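Local coordinates for proline dehydrogenase (Bradyrhizobium japonicum USDA 110, PDB 3HAZ), which probably oxidizes proline to glutamate in two steps, pairing an FAD-dependent proline dehydrogenase with an NAD-dependent aldehyde dehydrogenase in one chain, at residues H848-A861 / H873-V887. Residues are numbered along the deposited sequence; the frame is centred on the assembly and turned at random.
With NAD (nicotinamide-adenine-dinucleotide), chain D.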
ATOM      1  N   HIS A 848     -35.046  35.956 -42.526  1.00 32.28           N
ATOM      2  CA  HIS A 848     -35.702  35.411 -41.336  1.00 37.48           C
ATOM      3  C   HIS A 848     -36.222  36.517 -40.418  1.00 34.90           C
ATOM      4  O   HIS A 848     -37.314  36.413 -39.848  1.00 29.68           O
ATOM      5  CB  HIS A 848     -34.743  34.509 -40.552  1.00 35.42           C
ATOM      6  CG  HIS A 848     -35.342  33.932 -39.307  1.00 34.68           C
ATOM      7  ND1 HIS A 848     -36.194  32.849 -39.324  1.00 31.52           N
ATOM      8  CD2 HIS A 848     -35.210  34.287 -38.006  1.00 33.83           C
ATOM      9  CE1 HIS A 848     -36.568  32.565 -38.089  1.00 35.58           C
ATOM     10  NE2 HIS A 848     -35.981  33.419 -37.269  1.00 35.63           N
ATOM     11  N   ILE A 849     -35.427  37.569 -40.268  1.00 35.84           N
ATOM     12  CA  ILE A 849     -35.827  38.713 -39.460  1.00 31.86           C
ATOM     13  C   ILE A 849     -37.081  39.377 -40.037  1.00 38.00           C
ATOM     14  O   ILE A 849     -38.029  39.672 -39.307  1.00 40.63           O
ATOM     15  CB  ILE A 849     -34.679  39.730 -39.325  1.00 30.76           C
ATOM     16  CG1 ILE A 849     -33.672  39.230 -38.283  1.00 31.78           C
ATOM     17  CG2 ILE A 849     -35.220  41.111 -38.941  1.00 34.27           C
ATOM     18  CD1 ILE A 849     -32.304  39.875 -38.364  1.00 28.99           C
ATOM     19  N   ALA A 850     -37.091  39.593 -41.351  1.00 40.25           N
ATOM     20  CA  ALA A 850     -38.254  40.180 -42.012  1.00 44.36           C
ATOM     21  C   ALA A 850     -39.501  39.332 -41.770  1.00 41.08           C
ATOM     22  O   ALA A 850     -40.564  39.853 -41.435  1.00 41.32           O
ATOM     23  CB  ALA A 850     -37.998  40.338 -43.506  1.00 41.55           C
ATOM     24  N   ARG A 851     -39.358  38.021 -41.932  1.00 40.69           N
ATOM     25  CA  ARG A 851     -40.461  37.092 -41.722  1.00 41.17           C
ATOM     26  C   ARG A 851     -40.960  37.109 -40.277  1.00 44.86           C
ATOM     27  O   ARG A 851     -42.165  37.112 -40.024  1.00 41.79           O
ATOM     28  CB  ARG A 851     -40.033  35.678 -42.115  1.00 47.36           C
ATOM     29  CG  ARG A 851     -41.109  34.620 -41.934  1.00 54.62           C
ATOM     30  N   MET A 852     -40.028  37.114 -39.330  1.00 41.41           N
ATOM     31  CA  MET A 852     -40.376  37.096 -37.916  1.00 36.43           C
ATOM     32  C   MET A 852     -41.093  38.374 -37.501  1.00 33.22           C
ATOM     33  O   MET A 852     -41.999  38.339 -36.672  1.00 33.79           O
ATOM     34  CB  MET A 852     -39.130  36.878 -37.044  1.00 34.97           C
ATOM     35  CG  MET A 852     -38.651  35.437 -36.960  1.00 39.75           C
ATOM     36  SD  MET A 852     -39.834  34.274 -36.233  1.00 41.69           S
ATOM     37  CE  MET A 852     -40.599  33.630 -37.722  1.00 45.95           C
ATOM     38  N   LYS A 853     -40.694  39.504 -38.078  1.00 29.66           N
ATOM     39  CA  LYS A 853     -41.378  40.761 -37.786  1.00 35.46           C
ATOM     40  C   LYS A 853     -42.875  40.714 -38.115  1.00 38.43           C
ATOM     41  O   LYS A 853     -43.673  41.380 -37.457  1.00 37.75           O
ATOM     42  CB  LYS A 853     -40.728  41.928 -38.530  1.00 40.76           C
ATOM     43  CG  LYS A 853     -39.378  42.341 -37.991  1.00 35.35           C
ATOM     44  CD  LYS A 853     -38.961  43.678 -38.578  1.00 37.13           C
ATOM     45  CE  LYS A 853     -37.497  43.963 -38.299  1.00 38.77           C
ATOM     46  NZ  LYS A 853     -36.984  45.013 -39.217  1.00 40.29           N
ATOM     47  N   THR A 854     -43.258  39.942 -39.132  1.00 38.07           N
ATOM     48  CA  THR A 854     -44.673  39.842 -39.501  1.00 44.87           C
ATOM     49  C   THR A 854     -45.386  38.672 -38.828  1.00 46.25           C
ATOM     50  O   THR A 854     -46.610  38.554 -38.934  1.00 38.53           O
ATOM     51  CB  THR A 854     -44.888  39.697 -41.028  1.00 44.38           C
ATOM     52  OG1 THR A 854     -44.387  38.429 -41.461  1.00 45.93           O
ATOM     53  CG2 THR A 854     -44.202  40.816 -41.797  1.00 41.68           C
ATOM     54  N   GLU A 855     -44.625  37.811 -38.149  1.00 40.57           N
ATOM     55  CA  GLU A 855     -45.184  36.615 -37.513  1.00 46.41           C
ATOM     56  C   GLU A 855     -45.136  36.595 -35.986  1.00 43.88           C
ATOM     57  O   GLU A 855     -45.862  35.828 -35.359  1.00 48.39           O
ATOM     58  CB  GLU A 855     -44.493  35.346 -38.021  1.00 51.12           C
ATOM     59  CG  GLU A 855     -45.312  34.551 -39.008  1.00 63.54           C
ATOM     60  CD  GLU A 855     -44.808  34.701 -40.422  1.00 78.88           C
ATOM     61  OE1 GLU A 855     -45.425  35.464 -41.193  1.00 82.99           O
ATOM     62  OE2 GLU A 855     -43.785  34.061 -40.755  1.00 84.29           O
ATOM     63  N   ALA A 856     -44.272  37.408 -35.388  1.00 38.40           N
ATOM     64  CA  ALA A 856     -44.059  37.338 -33.948  1.00 41.45           C
ATOM     65  C   ALA A 856     -43.728  38.704 -33.345  1.00 40.56           C
ATOM     66  O   ALA A 856     -43.329  39.624 -34.064  1.00 42.99           O
ATOM     67  CB  ALA A 856     -42.957  36.338 -33.644  1.00 40.07           C
ATOM     68  N   ARG A 857     -43.883  38.834 -32.029  1.00 39.10           N
ATOM     69  CA  ARG A 857     -43.622  40.107 -31.361  1.00 36.75           C
ATOM     70  C   ARG A 857     -42.146  40.456 -31.422  1.00 31.55           C
ATOM     71  O   ARG A 857     -41.296  39.625 -31.127  1.00 35.92           O
ATOM     72  CB  ARG A 857     -44.082  40.096 -29.896  1.00 44.38           C
ATOM     73  CG  ARG A 857     -44.164  41.509 -29.297  1.00 56.18           C
ATOM     74  CD  ARG A 857     -44.308  41.558 -27.765  1.00 59.49           C
ATOM     75  NE  ARG A 857     -45.165  40.508 -27.218  1.00 58.31           N
ATOM     76  CZ  ARG A 857     -45.682  40.529 -25.993  1.00 57.68           C
ATOM     77  NH1 ARG A 857     -46.440  39.524 -25.574  1.00 60.67           N
ATOM     78  NH2 ARG A 857     -45.451  41.558 -25.187  1.00 54.97           N
ATOM     79  N   LEU A 858     -41.843  41.687 -31.816  1.00 29.12           N
ATOM     80  CA  LEU A 858     -40.469  42.165 -31.780  1.00 35.16           C
ATOM     81  C   LEU A 858     -40.178  42.812 -30.431  1.00 42.50           C
ATOM     82  O   LEU A 858     -40.774  43.833 -30.088  1.00 39.83           O
ATOM     83  CB  LEU A 858     -40.226  43.176 -32.896  1.00 36.33           C
ATOM     84  CG  LEU A 858     -38.847  43.838 -32.886  1.00 41.22           C
ATOM     85  CD1 LEU A 858     -37.748  42.828 -33.208  1.00 39.44           C
ATOM     86  CD2 LEU A 858     -38.820  45.002 -33.865  1.00 41.79           C
ATOM     87  N   HIS A 859     -39.272  42.221 -29.658  1.00 40.06           N
ATOM     88  CA  HIS A 859     -38.875  42.837 -28.399  1.00 33.81           C
ATOM     89  C   HIS A 859     -37.664  43.741 -28.594  1.00 35.57           C
ATOM     90  O   HIS A 859     -37.499  44.722 -27.881  1.00 35.17           O
ATOM     91  CB  HIS A 859     -38.604  41.787 -27.313  1.00 29.70           C
ATOM     92  CG  HIS A 859     -39.846  41.217 -26.701  1.00 32.49           C
ATOM     93  ND1 HIS A 859     -40.626  41.919 -25.810  1.00 37.99           N
ATOM     94  CD2 HIS A 859     -40.444  40.012 -26.855  1.00 39.49           C
ATOM     95  CE1 HIS A 859     -41.651  41.173 -25.438  1.00 36.48           C
ATOM     96  NE2 HIS A 859     -41.565  40.011 -26.059  1.00 35.51           N
ATOM     97  N   PHE A 860     -36.817  43.417 -29.566  1.00 31.38           N
ATOM     98  CA  PHE A 860     -35.619  44.214 -29.798  1.00 29.20           C
ATOM     99  C   PHE A 860     -35.037  43.988 -31.181  1.00 34.03           C
ATOM    100  O   PHE A 860     -34.881  42.849 -31.624  1.00 34.37           O
ATOM    101  CB  PHE A 860     -34.546  43.916 -28.738  1.00 30.86           C
ATOM    102  CG  PHE A 860     -33.289  44.731 -28.904  1.00 32.83           C
ATOM    103  CD1 PHE A 860     -32.127  44.149 -29.384  1.00 37.70           C
ATOM    104  CD2 PHE A 860     -33.277  46.083 -28.593  1.00 40.70           C
ATOM    105  CE1 PHE A 860     -30.973  44.898 -29.541  1.00 36.79           C
ATOM    106  CE2 PHE A 860     -32.129  46.837 -28.750  1.00 39.13           C
ATOM    107  CZ  PHE A 860     -30.975  46.243 -29.226  1.00 36.56           C
ATOM    108  N   ALA A 861     -34.714  45.087 -31.851  1.00 35.75           N
ATOM    109  CA  ALA A 861     -34.005  45.046 -33.119  1.00 38.47           C
ATOM    110  C   ALA A 861     -32.882  46.068 -33.042  1.00 41.96           C
ATOM    111  O   ALA A 861     -33.110  47.263 -33.211  1.00 44.52           O
ATOM    112  CB  ALA A 861     -34.950  45.376 -34.269  1.00 35.83           C
ATOM    113  N   HIS A 873     -31.334  40.400 -32.283  1.00 34.37           N
ATOM    114  CA  HIS A 873     -32.770  40.544 -32.412  1.00 33.07           C
ATOM    115  C   HIS A 873     -33.428  39.613 -31.412  1.00 24.46           C
ATOM    116  O   HIS A 873     -32.940  38.513 -31.166  1.00 27.00           O
ATOM    117  CB  HIS A 873     -33.227  40.188 -33.832  1.00 30.52           C
ATOM    118  CG  HIS A 873     -33.046  41.292 -34.828  1.00 31.26           C
ATOM    119  ND1 HIS A 873     -31.815  41.646 -35.335  1.00 32.39           N
ATOM    120  CD2 HIS A 873     -33.947  42.107 -35.427  1.00 29.81           C
ATOM    121  CE1 HIS A 873     -31.962  42.638 -36.195  1.00 35.75           C
ATOM    122  NE2 HIS A 873     -33.245  42.939 -36.267  1.00 32.85           N
ATOM    123  N   ILE A 874     -34.535  40.056 -30.832  1.00 24.86           N
ATOM    124  CA  ILE A 874     -35.304  39.200 -29.952  1.00 24.62           C
ATOM    125  C   ILE A 874     -36.750  39.183 -30.407  1.00 28.37           C
ATOM    126  O   ILE A 874     -37.406  40.226 -30.468  1.00 23.49           O
ATOM    127  CB  ILE A 874     -35.246  39.679 -28.491  1.00 23.73           C
ATOM    128  CG1 ILE A 874     -33.790  39.770 -28.020  1.00 26.90           C
ATOM    129  CG2 ILE A 874     -36.054  38.740 -27.607  1.00 15.23           C
ATOM    130  CD1 ILE A 874     -33.603  40.593 -26.754  1.00 27.45           C
ATOM    131  N   PHE A 875     -37.239  37.994 -30.738  1.00 25.32           N
ATOM    132  CA  PHE A 875     -38.642  37.813 -31.075  1.00 29.86           C
ATOM    133  C   PHE A 875     -39.275  36.904 -30.042  1.00 33.13           C
ATOM    134  O   PHE A 875     -38.628  35.988 -29.525  1.00 23.82           O
ATOM    135  CB  PHE A 875     -38.804  37.185 -32.464  1.00 26.43           C
ATOM    136  CG  PHE A 875     -38.328  38.055 -33.581  1.00 24.56           C
ATOM    137  CD1 PHE A 875     -37.082  37.849 -34.152  1.00 24.32           C
ATOM    138  CD2 PHE A 875     -39.123  39.082 -34.063  1.00 28.63           C
ATOM    139  CE1 PHE A 875     -36.640  38.658 -35.179  1.00 32.02           C
ATOM    140  CE2 PHE A 875     -38.686  39.888 -35.090  1.00 29.33           C
ATOM    141  CZ  PHE A 875     -37.446  39.675 -35.651  1.00 33.72           C
ATOM    142  N   GLU A 876     -40.541  37.160 -29.743  1.00 28.88           N
ATOM    143  CA  GLU A 876     -41.308  36.249 -28.907  1.00 27.70           C
ATOM    144  C   GLU A 876     -42.322  35.519 -29.775  1.00 27.23           C
ATOM    145  O   GLU A 876     -43.082  36.137 -30.522  1.00 28.38           O
ATOM    146  CB  GLU A 876     -42.007  36.987 -27.756  1.00 26.60           C
ATOM    147  CG  GLU A 876     -42.985  36.107 -26.979  1.00 30.27           C
ATOM    148  CD  GLU A 876     -43.478  36.750 -25.690  1.00 34.51           C
ATOM    149  OE1 GLU A 876     -43.041  37.873 -25.365  1.00 31.42           O
ATOM    150  OE2 GLU A 876     -44.299  36.120 -24.994  1.00 33.50           O
ATOM    151  N   LEU A 877     -42.305  34.200 -29.677  1.00 29.39           N
ATOM    152  CA  LEU A 877     -43.208  33.340 -30.417  1.00 30.72           C
ATOM    153  C   LEU A 877     -44.411  33.023 -29.550  1.00 35.11           C
ATOM    154  O   LEU A 877     -44.302  32.970 -28.324  1.00 30.67           O
ATOM    155  CB  LEU A 877     -42.497  32.022 -30.741  1.00 23.35           C
ATOM    156  CG  LEU A 877     -41.605  31.862 -31.974  1.00 35.52           C
ATOM    157  CD1 LEU A 877     -41.041  33.194 -32.463  1.00 36.04           C
ATOM    158  CD2 LEU A 877     -40.491  30.822 -31.691  1.00 22.60           C
ATOM    159  N   THR A 878     -45.549  32.782 -30.191  1.00 37.59           N
ATOM    160  CA  THR A 878     -46.722  32.264 -29.504  1.00 37.20           C
ATOM    161  C   THR A 878     -46.452  30.830 -29.078  1.00 38.29           C
ATOM    162  O   THR A 878     -46.768  30.432 -27.960  1.00 37.15           O
ATOM    163  CB  THR A 878     -47.961  32.280 -30.419  1.00 44.31           C
ATOM    164  OG1 THR A 878     -48.330  33.634 -30.703  1.00 46.56           O
ATOM    165  CG2 THR A 878     -49.126  31.572 -29.752  1.00 38.09           C
ATOM    166  N   GLU A 879     -45.864  30.054 -29.983  1.00 39.44           N
ATOM    167  CA  GLU A 879     -45.471  28.684 -29.668  1.00 39.28           C
ATOM    168  C   GLU A 879     -44.154  28.307 -30.352  1.00 34.34           C
ATOM    169  O   GLU A 879     -43.792  28.880 -31.384  1.00 31.80           O
ATOM    170  CB  GLU A 879     -46.581  27.702 -30.046  1.00 48.55           C
ATOM    171  CG  GLU A 879     -47.004  27.777 -31.496  1.00 58.22           C
ATOM    172  CD  GLU A 879     -48.243  26.951 -31.778  1.00 69.67           C
ATOM    173  OE1 GLU A 879     -48.721  26.258 -30.854  1.00 75.50           O
ATOM    174  OE2 GLU A 879     -48.736  26.995 -32.925  1.00 66.06           O
ATOM    175  N   ALA A 880     -43.445  27.344 -29.767  1.00 30.11           N
ATOM    176  CA  ALA A 880     -42.117  26.964 -30.236  1.00 37.39           C
ATOM    177  C   ALA A 880     -42.166  26.450 -31.668  1.00 34.42           C
ATOM    178  O   ALA A 880     -41.209  26.601 -32.422  1.00 29.51           O
ATOM    179  CB  ALA A 880     -41.510  25.913 -29.319  1.00 32.55           C
ATOM    180  N   GLY A 881     -43.294  25.843 -32.031  1.00 40.22           N
ATOM    181  CA  GLY A 881     -43.489  25.313 -33.368  1.00 35.20           C
ATOM    182  C   GLY A 881     -43.260  26.335 -34.470  1.00 34.35           C
ATOM    183  O   GLY A 881     -43.033  25.965 -35.617  1.00 35.81           O
ATOM    184  N   GLN A 882     -43.314  27.619 -34.131  1.00 31.59           N
ATOM    185  CA  GLN A 882     -43.066  28.663 -35.125  1.00 32.01           C
ATOM    186  C   GLN A 882     -41.600  28.722 -35.541  1.00 38.29           C
ATOM    187  O   GLN A 882     -41.277  29.254 -36.601  1.00 37.07           O
ATOM    188  CB  GLN A 882     -43.504  30.035 -34.614  1.00 32.89           C
ATOM    189  CG  GLN A 882     -44.981  30.162 -34.324  1.00 35.58           C
ATOM    190  CD  GLN A 882     -45.329  31.520 -33.750  1.00 34.39           C
ATOM    191  OE1 GLN A 882     -45.580  31.654 -32.555  1.00 36.68           O
ATOM    192  NE2 GLN A 882     -45.325  32.541 -34.598  1.00 41.60           N
ATOM    193  N   LEU A 883     -40.713  28.196 -34.700  1.00 35.17           N
ATOM    194  CA  LEU A 883     -39.294  28.124 -35.045  1.00 33.51           C
ATOM    195  C   LEU A 883     -38.975  26.740 -35.593  1.00 32.29           C
ATOM    196  O   LEU A 883     -39.019  25.753 -34.861  1.00 34.85           O
ATOM    197  CB  LEU A 883     -38.418  28.429 -33.826  1.00 31.38           C
ATOM    198  CG  LEU A 883     -36.904  28.445 -34.059  1.00 31.17           C
ATOM    199  CD1 LEU A 883     -36.550  29.494 -35.096  1.00 27.43           C
ATOM    200  CD2 LEU A 883     -36.139  28.696 -32.751  1.00 23.66           C
ATOM    201  N   THR A 884     -38.657  26.664 -36.882  1.00 37.73           N
ATOM    202  CA  THR A 884     -38.469  25.369 -37.531  1.00 41.99           C
ATOM    203  C   THR A 884     -37.083  25.152 -38.136  1.00 43.18           C
ATOM    204  O   THR A 884     -36.792  24.071 -38.648  1.00 41.71           O
ATOM    205  CB  THR A 884     -39.518  25.131 -38.638  1.00 44.56           C
ATOM    206  OG1 THR A 884     -39.549  26.261 -39.519  1.00 42.34           O
ATOM    207  CG2 THR A 884     -40.896  24.924 -38.027  1.00 49.58           C
ATOM    208  N   GLU A 885     -36.231  26.168 -38.087  1.00 36.95           N
ATOM    209  CA  GLU A 885     -34.896  26.023 -38.652  1.00 43.19           C
ATOM    210  C   GLU A 885     -33.841  26.580 -37.717  1.00 41.45           C
ATOM    211  O   GLU A 885     -34.132  27.421 -36.866  1.00 34.94           O
ATOM    212  CB  GLU A 885     -34.793  26.754 -39.991  1.00 52.19           C
ATOM    213  CG  GLU A 885     -36.119  27.067 -40.648  1.00 59.80           C
ATOM    214  CD  GLU A 885     -36.064  28.353 -41.454  1.00 70.65           C
ATOM    215  OE1 GLU A 885     -35.121  28.503 -42.265  1.00 68.69           O
ATOM    216  OE2 GLU A 885     -36.957  29.213 -41.270  1.00 69.78           O
ATOM    217  N   GLU A 886     -32.612  26.101 -37.878  1.00 33.44           N
ATOM    218  CA  GLU A 886     -31.472  26.739 -37.249  1.00 31.54           C
ATOM    219  C   GLU A 886     -31.156  28.010 -38.033  1.00 35.27           C
ATOM    220  O   GLU A 886     -30.835  27.952 -39.220  1.00 32.78           O
ATOM    221  CB  GLU A 886     -30.263  25.804 -37.261  1.00 29.93           C
ATOM    222  CG  GLU A 886     -29.022  26.367 -36.560  1.00 38.13           C
ATOM    223  CD  GLU A 886     -27.755  25.575 -36.881  1.00 33.77           C
ATOM    224  OE1 GLU A 886     -27.568  25.214 -38.061  1.00 32.06           O
ATOM    225  OE2 GLU A 886     -26.951  25.316 -35.958  1.00 31.61           O
ATOM    226  N   VAL A 887     -31.264  29.159 -37.378  1.00 26.94           N
ATOM    227  CA  VAL A 887     -30.907  30.425 -38.007  1.00 29.04           C
ATOM    228  C   VAL A 887     -29.587  30.888 -37.409  1.00 33.28           C
ATOM    229  O   VAL A 887     -29.513  31.229 -36.224  1.00 30.66           O
ATOM    230  CB  VAL A 887     -32.006  31.486 -37.788  1.00 36.33           C
ATOM    231  CG1 VAL A 887     -31.789  32.682 -38.713  1.00 33.35           C
ATOM    232  CG2 VAL A 887     -33.370  30.873 -38.039  1.00 34.12           C
TER
HETATM  233  PA  NAD D2003     -21.864  23.752 -44.509  0.55 28.07           P
HETATM  234  O1A NAD D2003     -22.816  22.417 -44.545  0.55 22.47           O
HETATM  235  O2A NAD D2003     -22.489  24.830 -45.291  0.55 33.15           O
HETATM  236  O5B NAD D2003     -20.394  23.334 -45.179  0.55 37.48           O
HETATM  237  C5B NAD D2003     -19.285  23.100 -44.320  0.55 36.36           C
HETATM  238  C4B NAD D2003     -18.161  22.346 -45.047  0.55 35.10           C
HETATM  239  O4B NAD D2003     -18.610  21.255 -45.938  0.55 35.05           O
HETATM  240  C3B NAD D2003     -17.281  23.226 -46.027  0.55 23.68           C
HETATM  241  O3B NAD D2003     -15.889  23.174 -45.950  0.55 29.06           O
HETATM  242  C2B NAD D2003     -17.995  22.997 -47.356  0.55 31.06           C
HETATM  243  O2B NAD D2003     -17.477  23.561 -48.540  0.55 31.57           O
HETATM  244  C1B NAD D2003     -18.224  21.550 -47.277  0.55 34.41           C
HETATM  245  N9A NAD D2003     -19.274  21.119 -48.212  0.55 37.28           N
HETATM  246  C8A NAD D2003     -20.305  21.857 -48.697  0.55 37.20           C
HETATM  247  N7A NAD D2003     -21.072  21.023 -49.562  0.55 37.31           N
HETATM  248  C5A NAD D2003     -20.468  19.745 -49.585  0.55 39.31           C
HETATM  249  C6A NAD D2003     -20.795  18.571 -50.254  0.55 36.32           C
HETATM  250  N6A NAD D2003     -21.962  18.537 -51.120  0.55 33.86           N
HETATM  251  N1A NAD D2003     -20.030  17.461 -50.095  0.55 37.26           N
HETATM  252  C2A NAD D2003     -18.920  17.499 -49.268  0.55 37.56           C
HETATM  253  N3A NAD D2003     -18.595  18.653 -48.610  0.55 37.47           N
HETATM  254  C4A NAD D2003     -19.372  19.780 -48.770  0.55 36.06           C
HETATM  255  O3  NAD D2003     -21.579  24.232 -42.926  0.55 43.06           O
HETATM  256  PN  NAD D2003     -20.984  25.766 -42.623  0.55 40.60           P
HETATM  257  O1N NAD D2003     -21.924  26.883 -43.424  0.55 53.52           O
HETATM  258  O2N NAD D2003     -19.593  25.858 -43.071  0.55 31.14           O
HETATM  259  O5D NAD D2003     -21.045  26.084 -40.986  0.55 40.85           O
HETATM  260  C5D NAD D2003     -22.302  26.285 -40.354  0.55 39.49           C
HETATM  261  C4D NAD D2003     -22.937  24.969 -39.855  0.55 37.60           C
HETATM  262  O4D NAD D2003     -22.009  23.971 -39.244  0.55 30.05           O
HETATM  263  C3D NAD D2003     -24.180  24.998 -38.866  0.55 19.55           C
HETATM  264  O3D NAD D2003     -25.382  24.377 -39.251  0.55 15.19           O
HETATM  265  C2D NAD D2003     -23.492  24.550 -37.558  0.55 29.69           C
HETATM  266  O2D NAD D2003     -24.228  24.375 -36.363  0.55 32.90           O
HETATM  267  C1D NAD D2003     -22.594  23.490 -38.052  0.55 26.77           C
HETATM  268  N1N NAD D2003     -21.538  23.279 -37.053  0.55 26.34           N
HETATM  269  C2N NAD D2003     -21.707  22.281 -36.074  0.55 22.54           C
HETATM  270  C3N NAD D2003     -20.670  22.078 -35.067  0.55 24.47           C
HETATM  271  C7N NAD D2003     -20.849  20.980 -34.004  0.55 17.17           C
HETATM  272  O7N NAD D2003     -19.933  20.675 -33.328  0.55 20.78           O
HETATM  273  N7N NAD D2003     -22.089  20.234 -33.931  0.55 18.34           N
HETATM  274  C4N NAD D2003     -19.451  22.925 -35.075  0.55 34.79           C
HETATM  275  C5N NAD D2003     -19.284  23.912 -36.049  0.55 31.67           C
HETATM  276  C6N NAD D2003     -20.332  24.119 -37.074  0.55 26.83           C
HETATM  277  O   HOH W   1     -33.902  44.766 -38.173  1.00 31.53           O
HETATM  278  O   HOH W   2     -46.562  34.862 -32.606  1.00 38.81           O
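F875 lies flat against helix 848-855, with M852 CB 3.4 Å from the centroid of its ring and almost on the ring normal, a CH-pi contact. Traced outward, F875 CB rests near R857 O. M852 CB stands over all six ring carbons; beyond that, CD1 and CE1 on one side meet M852 CG, CD2 on the other approaches R857 O, CE2 touches L858 CD1 at 3.6 Å, and CZ at the tip reaches I849 O. K853 CG sits at the ring edge. With CG anti to its carbonyl carbon (chi1 -66°), the ring turns from the strand toward the helix. Shortened to an alanine, F875 would probably leave a gap under M852 CB and take from L858 CD1 its closest ring contact. Beside it, the H873 ring is held between I849 CD1 on one face and A861 CA on the other; ND1 is hydrogen-bonded to A871 O, and H873 NE2 has a water 2.7 Å away at the ring edge. H848 takes V887 CG2 over the centre of one ring face and M852 CG on the opposite face; its NE2 bonds to H893.

The antiparallel hairpin strands pair through E876 N to R857 O and I874 N to F860 O, both 2.9 Å. H859 is the extra residue between them: H859 and F860 both face I874, a classic beta bulge, and H859 N bonds to I874 O. H859 NE2 also donates to E876 OE1 at 2.7 Å, in the ring plane and on the anti lone pair. R857 adds a long, charge-only salt bridge to that oxygen, and R896 pairs with E876 OE2. Farther along, E886 binds both hydroxyls of the nicotinamide ribose of NAD. In this aldehyde dehydrogenase region, strand 857-861 is the outermost of its sheet within the chain and 873-876 lies between it and strand 891-897; helix 848-855 packs on the F875 and H873 side, while helix 804-819 covers I874 and E876.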